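Local coordinates for protein putative Ribokinase II (Escherichia coli O6, PDB 3IQ0) that binds ATP and magnesium and, as a putative sugar kinase of the ribokinase (pfkB) family, probably phosphorylates a carbohydrate such as ribose, at residues 47-52 with 268-272. Residue numbers count along the deposited sequence, not the author numbering.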
loop_
_atom_site.group_PDB
_atom_site.type_symbol
_atom_site.label_atom_id
_atom_site.label_comp_id
_atom_site.label_asym_id
_atom_site.label_seq_id
_atom_site.Cartn_x
_atom_site.Cartn_y
_atom_site.Cartn_z
ATOM N N VAL B 47 13.146 -13.148 19.637
ATOM C CA VAL B 47 13.802 -14.432 19.839
ATOM C C VAL B 47 15.294 -14.338 19.546
ATOM O O VAL B 47 16.108 -14.778 20.349
ATOM C CB VAL B 47 13.209 -15.534 18.939
ATOM C CG1 VAL B 47 14.068 -16.772 19.017
ATOM C CG2 VAL B 47 11.779 -15.850 19.368
ATOM N N THR B 48 15.656 -13.771 18.398
ATOM C CA THR B 48 17.072 -13.667 18.050
ATOM C C THR B 48 17.836 -12.706 18.948
ATOM O O THR B 48 19.036 -12.866 19.141
ATOM C CB THR B 48 17.293 -13.224 16.589
ATOM O OG1 THR B 48 18.665 -13.438 16.252
ATOM C CG2 THR B 48 16.974 -11.724 16.407
ATOM N N ARG B 49 17.155 -11.707 19.498
ATOM C CA ARG B 49 17.840 -10.770 20.367
ATOM C C ARG B 49 18.176 -11.419 21.703
ATOM O O ARG B 49 19.037 -10.930 22.429
ATOM C CB ARG B 49 16.999 -9.515 20.576
ATOM C CG ARG B 49 16.849 -8.693 19.310
ATOM C CD ARG B 49 16.810 -7.233 19.651
ATOM N NE ARG B 49 18.109 -6.765 20.114
ATOM C CZ ARG B 49 18.282 -5.680 20.858
ATOM N NH1 ARG B 49 17.237 -4.961 21.229
ATOM N NH2 ARG B 49 19.501 -5.306 21.217
ATOM N N LEU B 50 17.491 -12.517 22.026
ATOM C CA LEU B 50 17.763 -13.241 23.263
ATOM C C LEU B 50 18.857 -14.297 23.012
ATOM O O LEU B 50 19.250 -15.032 23.921
ATOM C CB LEU B 50 16.470 -13.864 23.817
ATOM C CG LEU B 50 15.516 -12.784 24.370
ATOM C CD1 LEU B 50 14.168 -13.380 24.745
ATOM C CD2 LEU B 50 16.169 -12.106 25.589
ATOM N N GLY B 51 19.354 -14.344 21.775
ATOM C CA GLY B 51 20.433 -15.257 21.417
ATOM C C GLY B 51 20.053 -16.637 20.917
ATOM O O GLY B 51 20.912 -17.490 20.693
ATOM N N VAL B 52 18.761 -16.861 20.736
ATOM C CA VAL B 52 18.273 -18.154 20.284
ATOM C C VAL B 52 18.199 -18.197 18.761
ATOM O O VAL B 52 17.517 -17.387 18.138
ATOM C CB VAL B 52 16.880 -18.441 20.909
ATOM C CG1 VAL B 52 16.238 -19.653 20.262
ATOM C CG2 VAL B 52 17.024 -18.657 22.419
ATOM N N ALA B 268 11.875 -18.118 23.732
ATOM C CA ALA B 268 13.337 -18.118 23.773
ATOM C C ALA B 268 13.858 -18.498 25.156
ATOM O O ALA B 268 14.792 -19.292 25.282
ATOM C CB ALA B 268 13.875 -16.749 23.362
ATOM N N CYS B 269 13.248 -17.948 26.199
ATOM C CA CYS B 269 13.687 -18.250 27.559
ATOM C C CYS B 269 13.509 -19.717 27.880
ATOM O O CYS B 269 14.333 -20.315 28.576
ATOM C CB CYS B 269 12.927 -17.402 28.570
ATOM S SG CYS B 269 13.476 -15.707 28.574
ATOM N N ARG B 270 12.424 -20.297 27.384
ATOM C CA ARG B 270 12.180 -21.710 27.607
ATOM C C ARG B 270 13.249 -22.515 26.867
ATOM O O ARG B 270 13.709 -23.536 27.373
ATOM C CB ARG B 270 10.771 -22.086 27.135
ATOM C CG ARG B 270 9.689 -21.505 28.030
ATOM C CD ARG B 270 9.714 -22.157 29.414
ATOM N NE ARG B 270 8.964 -23.410 29.426
ATOM C CZ ARG B 270 9.000 -24.305 30.408
ATOM N NH1 ARG B 270 9.762 -24.102 31.478
ATOM N NH2 ARG B 270 8.256 -25.400 30.325
ATOM N N GLN B 271 13.651 -22.050 25.682
ATOM C CA GLN B 271 14.693 -22.744 24.915
ATOM C C GLN B 271 16.026 -22.683 25.658
ATOM O O GLN B 271 16.883 -23.550 25.484
ATOM C CB GLN B 271 14.888 -22.125 23.529
ATOM C CG GLN B 271 13.848 -22.521 22.487
ATOM C CD GLN B 271 13.584 -24.017 22.461
ATOM O OE1 GLN B 271 12.706 -24.518 23.170
ATOM N NE2 GLN B 271 14.349 -24.742 21.650
ATOM N N LEU B 272 16.206 -21.653 26.478
ATOM C CA LEU B 272 17.446 -21.508 27.232
ATOM C C LEU B 272 17.348 -22.248 28.565
ATOM O O LEU B 272 18.195 -22.090 29.439
ATOM C CB LEU B 272 17.761 -20.023 27.456
ATOM C CG LEU B 272 17.949 -19.188 26.180
ATOM C CD1 LEU B 272 18.131 -17.731 26.542
ATOM C CD2 LEU B 272 19.142 -19.697 25.383
#
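Two helix ends meet here through apolar side chains, with no hydrogen bond between them. One is the C-terminal end of helix 39-49 with the turn that follows. The other is the last turn of helix 258-271 with Leu272, the first residue beyond it. The contact is mostly buried; the two segments bury 280 Å² against each other. Ala268 is its centre. Its small methyl group lets the backbones come close, with the CA atoms of Val47 and Ala268 5.4 Å apart. Three side chains of the first segment gather round this methyl. Leu50 CD1 lies 3.7 Å, Val52 CG2 3.8 Å and Val47 CG1 4.3 Å from Ala268 CB. Val52 CG2 also packs 3.8 Å from Leu272 CD2, at the more open edge of the contact.

Gly51 ends the first helix in a Schellman motif. Its phi is positive (90°), and Gly51 N bonds to Thr48 O at 3.0 Å. A weak bond of 3.4 Å runs from Val52 N to Val47 O. After this turn Val52, like Leu50, points toward the second segment, and the two meet the Ala268 methyl from different directions. In the ribokinase-like alpha/beta fold, the chain then enters strand 54-61 of the large central sheet. The contact joins segments 216 residues apart at their closest ends, on helices 39-49 and 258-271. Leu50 also packs on Leu303 and Ile306 of helix 303-312, so a third helix adjoins the cluster. Facing away from Val47 and its neighbours, Cys269 touches Tyr282 of helix 276-290. Bound ATP is about 13 Å from the Leu50 side chain.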